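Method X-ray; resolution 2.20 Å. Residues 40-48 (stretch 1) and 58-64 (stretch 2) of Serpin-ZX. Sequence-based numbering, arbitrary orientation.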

ATOM      1  N   ILE A  40       1.169   5.680   4.285  1.00 24.84           N
ATOM      2  CA  ILE A  40       1.340   7.077   3.922  1.00 30.14           C
ATOM      3  C   ILE A  40       0.420   7.918   4.798  1.00 30.41           C
ATOM      4  O   ILE A  40       0.819   8.959   5.328  1.00 33.52           O
ATOM      5  CB  ILE A  40       0.968   7.340   2.451  1.00 37.96           C
ATOM      6  CG1 ILE A  40       1.860   6.528   1.507  1.00 30.36           C
ATOM      7  CG2 ILE A  40       1.086   8.836   2.141  1.00 22.73           C
ATOM      8  CD1 ILE A  40       3.273   6.995   1.512  1.00 25.87           C
ATOM      9  N   ASN A  41      -0.822   7.462   4.932  1.00 27.82           N
ATOM     10  CA  ASN A  41      -1.841   8.203   5.677  1.00 30.00           C
ATOM     11  C   ASN A  41      -1.552   8.226   7.170  1.00 30.54           C
ATOM     12  O   ASN A  41      -1.932   9.175   7.862  1.00 30.15           O
ATOM     13  CB  ASN A  41      -3.249   7.662   5.382  1.00 27.58           C
ATOM     14  CG  ASN A  41      -3.717   8.014   3.974  1.00 34.71           C
ATOM     15  OD1 ASN A  41      -3.070   8.800   3.277  1.00 37.64           O
ATOM     16  ND2 ASN A  41      -4.838   7.449   3.556  1.00 32.51           N
ATOM     17  N   VAL A  42      -0.864   7.188   7.650  1.00 30.19           N
ATOM     18  CA  VAL A  42      -0.336   7.166   9.020  1.00 33.63           C
ATOM     19  C   VAL A  42       0.697   8.283   9.252  1.00 35.04           C
ATOM     20  O   VAL A  42       0.685   8.944  10.286  1.00 34.45           O
ATOM     21  CB  VAL A  42       0.314   5.821   9.358  1.00 33.66           C
ATOM     22  CG1 VAL A  42       1.249   5.971  10.558  1.00 38.80           C
ATOM     23  CG2 VAL A  42      -0.743   4.754   9.618  1.00 29.51           C
ATOM     24  N   VAL A  43       1.582   8.496   8.283  1.00 33.42           N
ATOM     25  CA  VAL A  43       2.527   9.608   8.367  1.00 37.07           C
ATOM     26  C   VAL A  43       1.822  10.973   8.357  1.00 35.64           C
ATOM     27  O   VAL A  43       2.123  11.846   9.182  1.00 28.96           O
ATOM     28  CB  VAL A  43       3.570   9.569   7.230  1.00 30.59           C
ATOM     29  CG1 VAL A  43       4.503  10.757   7.346  1.00 24.06           C
ATOM     30  CG2 VAL A  43       4.361   8.280   7.285  1.00 33.29           C
ATOM     31  N   LEU A  44       0.894  11.151   7.417  1.00 34.02           N
ATOM     32  CA  LEU A  44       0.146  12.402   7.303  1.00 33.66           C
ATOM     33  C   LEU A  44      -0.660  12.700   8.574  1.00 30.83           C
ATOM     34  O   LEU A  44      -0.772  13.858   8.978  1.00 32.47           O
ATOM     35  CB  LEU A  44      -0.744  12.407   6.057  1.00 28.94           C
ATOM     36  CG  LEU A  44       0.019  12.362   4.729  1.00 33.08           C
ATOM     37  CD1 LEU A  44      -0.929  12.168   3.552  1.00 26.05           C
ATOM     38  CD2 LEU A  44       0.864  13.625   4.526  1.00 29.32           C
ATOM     39  N   SER A  45      -1.189  11.656   9.213  1.00 35.00           N
ATOM     40  CA  SER A  45      -1.852  11.803  10.517  1.00 35.20           C
ATOM     41  C   SER A  45      -0.879  12.293  11.605  1.00 42.91           C
ATOM     42  O   SER A  45      -1.219  13.153  12.415  1.00 38.39           O
ATOM     43  CB  SER A  45      -2.493  10.486  10.954  1.00 29.61           C
ATOM     44  OG  SER A  45      -3.458  10.041  10.015  1.00 36.38           O
ATOM     45  N   ILE A  46       0.328  11.734  11.621  1.00 36.89           N
ATOM     46  CA  ILE A  46       1.381  12.202  12.513  1.00 34.26           C
ATOM     47  C   ILE A  46       1.724  13.680  12.274  1.00 35.31           C
ATOM     48  O   ILE A  46       1.900  14.450  13.209  1.00 37.21           O
ATOM     49  CB  ILE A  46       2.635  11.326  12.375  1.00 35.15           C
ATOM     50  CG1 ILE A  46       2.333   9.921  12.906  1.00 39.89           C
ATOM     51  CG2 ILE A  46       3.793  11.936  13.136  1.00 33.88           C
ATOM     52  CD1 ILE A  46       3.423   8.916  12.646  1.00 37.55           C
ATOM     53  N   ILE A  47       1.790  14.078  11.011  1.00 38.62           N
ATOM     54  CA  ILE A  47       2.102  15.459  10.672  1.00 39.00           C
ATOM     55  C   ILE A  47       0.970  16.409  11.050  1.00 44.26           C
ATOM     56  O   ILE A  47       1.203  17.517  11.534  1.00 40.43           O
ATOM     57  CB  ILE A  47       2.379  15.602   9.172  1.00 39.44           C
ATOM     58  CG1 ILE A  47       3.615  14.789   8.791  1.00 36.26           C
ATOM     59  CG2 ILE A  47       2.534  17.071   8.797  1.00 30.08           C
ATOM     60  CD1 ILE A  47       3.811  14.646   7.298  1.00 38.64           C
ATOM     61  N   ALA A  48      -0.261  15.981  10.811  1.00 37.60           N
ATOM     62  CA  ALA A  48      -1.396  16.806  11.167  1.00 40.66           C
ATOM     63  C   ALA A  48      -1.335  17.101  12.658  1.00 45.70           C
ATOM     64  O   ALA A  48      -1.594  18.226  13.090  1.00 44.47           O
ATOM     65  CB  ALA A  48      -2.707  16.108  10.802  1.00 38.90           C
ATOM     66  N   GLN A  58      -5.700  21.517   5.942  1.00 39.34           N
ATOM     67  CA  GLN A  58      -5.456  20.991   4.609  1.00 42.13           C
ATOM     68  C   GLN A  58      -5.216  19.488   4.652  1.00 38.43           C
ATOM     69  O   GLN A  58      -5.615  18.759   3.745  1.00 48.59           O
ATOM     70  CB  GLN A  58      -4.286  21.706   3.943  1.00 41.70           C
ATOM     71  CG  GLN A  58      -4.258  21.554   2.447  1.00 34.71           C
ATOM     72  CD  GLN A  58      -2.998  22.135   1.848  1.00 43.63           C
ATOM     73  OE1 GLN A  58      -3.051  23.119   1.107  1.00 39.90           O
ATOM     74  NE2 GLN A  58      -1.849  21.539   2.178  1.00 38.65           N
ATOM     75  N   ILE A  59      -4.579  19.024   5.718  1.00 39.47           N
ATOM     76  CA  ILE A  59      -4.303  17.604   5.861  1.00 43.95           C
ATOM     77  C   ILE A  59      -5.580  16.897   6.304  1.00 42.73           C
ATOM     78  O   ILE A  59      -5.930  15.837   5.782  1.00 40.49           O
ATOM     79  CB  ILE A  59      -3.147  17.359   6.862  1.00 44.89           C
ATOM     80  CG1 ILE A  59      -1.888  18.097   6.408  1.00 40.62           C
ATOM     81  CG2 ILE A  59      -2.850  15.872   7.022  1.00 35.06           C
ATOM     82  CD1 ILE A  59      -0.804  18.131   7.466  1.00 36.59           C
ATOM     83  N   LEU A  60      -6.285  17.502   7.256  1.00 45.13           N
ATOM     84  CA  LEU A  60      -7.548  16.947   7.735  1.00 49.98           C
ATOM     85  C   LEU A  60      -8.501  16.652   6.579  1.00 47.91           C
ATOM     86  O   LEU A  60      -9.147  15.606   6.550  1.00 48.12           O
ATOM     87  CB  LEU A  60      -8.223  17.895   8.732  1.00 45.45           C
ATOM     88  CG  LEU A  60      -7.668  17.892  10.151  1.00 46.98           C
ATOM     89  CD1 LEU A  60      -8.431  18.877  11.021  1.00 47.02           C
ATOM     90  CD2 LEU A  60      -7.750  16.493  10.722  1.00 52.28           C
ATOM     91  N   SER A  61      -8.587  17.581   5.631  1.00 50.12           N
ATOM     92  CA  SER A  61      -9.490  17.424   4.497  1.00 47.41           C
ATOM     93  C   SER A  61      -8.956  16.392   3.512  1.00 47.53           C
ATOM     94  O   SER A  61      -9.729  15.706   2.844  1.00 41.14           O
ATOM     95  CB  SER A  61      -9.730  18.765   3.798  1.00 43.02           C
ATOM     96  OG  SER A  61     -10.356  19.685   4.683  1.00 66.18           O
ATOM     97  N   PHE A  62      -7.634  16.271   3.432  1.00 44.99           N
ATOM     98  CA  PHE A  62      -7.032  15.292   2.540  1.00 40.66           C
ATOM     99  C   PHE A  62      -7.323  13.880   3.035  1.00 39.62           C
ATOM    100  O   PHE A  62      -7.481  12.946   2.247  1.00 41.28           O
ATOM    101  CB  PHE A  62      -5.524  15.514   2.438  1.00 41.25           C
ATOM    102  CG  PHE A  62      -4.832  14.559   1.503  1.00 42.96           C
ATOM    103  CD1 PHE A  62      -4.689  14.866   0.155  1.00 45.02           C
ATOM    104  CD2 PHE A  62      -4.321  13.354   1.970  1.00 41.57           C
ATOM    105  CE1 PHE A  62      -4.044  13.984  -0.715  1.00 38.03           C
ATOM    106  CE2 PHE A  62      -3.674  12.468   1.110  1.00 36.71           C
ATOM    107  CZ  PHE A  62      -3.539  12.784  -0.235  1.00 39.57           C
ATOM    108  N   LEU A  63      -7.406  13.741   4.351  1.00 34.69           N
ATOM    109  CA  LEU A  63      -7.486  12.433   4.977  1.00 30.55           C
ATOM    110  C   LEU A  63      -8.909  12.029   5.322  1.00 36.47           C
ATOM    111  O   LEU A  63      -9.139  10.902   5.766  1.00 40.65           O
ATOM    112  CB  LEU A  63      -6.607  12.414   6.233  1.00 34.26           C
ATOM    113  CG  LEU A  63      -5.099  12.409   5.974  1.00 31.88           C
ATOM    114  CD1 LEU A  63      -4.327  12.534   7.291  1.00 27.87           C
ATOM    115  CD2 LEU A  63      -4.706  11.146   5.194  1.00 24.12           C
ATOM    116  N   LYS A  64      -9.847  12.966   5.144  1.00 43.37           N
ATOM    117  CA  LYS A  64     -11.301  12.721   5.260  1.00 40.60           C
ATOM    118  C   LYS A  64     -11.773  12.497   6.690  1.00 35.14           C
ATOM    119  O   LYS A  64     -12.664  11.686   6.938  1.00 45.29           O
ATOM    120  CB  LYS A  64     -11.752  11.545   4.379  1.00 33.40           C
ATOM    121  CG  LYS A  64     -11.218  11.577   2.942  1.00 36.86           C
ATOM    122  CD  LYS A  64     -11.606  12.864   2.211  1.00 39.11           C
ATOM    123  CE  LYS A  64     -10.964  12.900   0.824  1.00 37.19           C
ATOM    124  NZ  LYS A  64     -11.157  14.182   0.101  1.00 44.99           N
TER

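At the heart of this contact Leu 44, on the first helix, meets three side chains of the second: Ile 59, Phe 62 and Leu 63. All four residues direct their CA-to-CB bonds toward the opposing stretch, so their branched or aromatic ends fill the space between the backbones. Leu 44 CB lies 3.8 Å from Leu 63 CD1 and 4.2 Å from Ile 59 CG2, while its CD1 reaches Phe 62 CE2 at 3.7 Å. These are van der Waals distances, and the gain comes from dispersion and from keeping hydrocarbon out of water. Leucine suits the position because, in the chi1 m, chi2 t rotamer common in helices, its CB packs near the backbone while its CD1 reaches out to Phe 62.

The spacing of the partners follows from helical geometry. Phe 62 and Leu 63 follow Ile 59 by three and four residues, which places all three toward the first helix; Ala 48 likewise follows Leu 44 by four. The two helices run roughly antiparallel, with 151° between their N-to-C directions, and their axes come within 9.7 Å. Consequently the register runs in reverse: Asn 41 CA lies 7.1 Å from Leu 63 CA, and Ala 48 CA lies 6.1 Å from Ile 59 CA.

The closer of these two approaches has a small residue on one side. Ala 48 offers a single methyl group, and its CB packs 3.8 Å from Ile 59 CG2. That same CG2 also sits 3.5 Å from Leu 44 O. This carbonyl is not left without a partner, since it accepts the helical hydrogen bond from Ala 48 N at 2.9 Å; the isoleucine methyl simply packs against it. The other branch of Ile 59 extends to Ile 47, where Ile 59 CD1 meets Ile 47 CG2 at 3.7 Å. Beta-branching thus lets one isoleucine touch several neighbours at once.

Toward the other end, the contact becomes more polar. Leu 63 CD1 lies 3.8 Å from both the N and the OG of Ser 45. Serine is tolerated beside this methyl because its hydroxyl is satisfied within its own helix: Ser 45 OG donates to Asn 41 O at 2.8 Å, alongside the backbone bond from Ser 45 N to the same oxygen at 2.9 Å. Its CA-to-CB bond points away from the second helix, yet the small side chain still borders the leucine.

Asn 41 completes this edge. Its CA-to-CB bond points sideways, but the end of the side chain comes nearer, bringing OD1 to 3.4 Å from Leu 63 CD2 and 4.3 Å from Phe 62 CE2, near the plane of the ring at its edge. Being partly exposed, the asparagine can border the hydrocarbon without being enclosed by it. No hydrogen bond crosses between the stretches, so apolar packing and close fit dominate their direct contact, which buries 341 Å² over both sides.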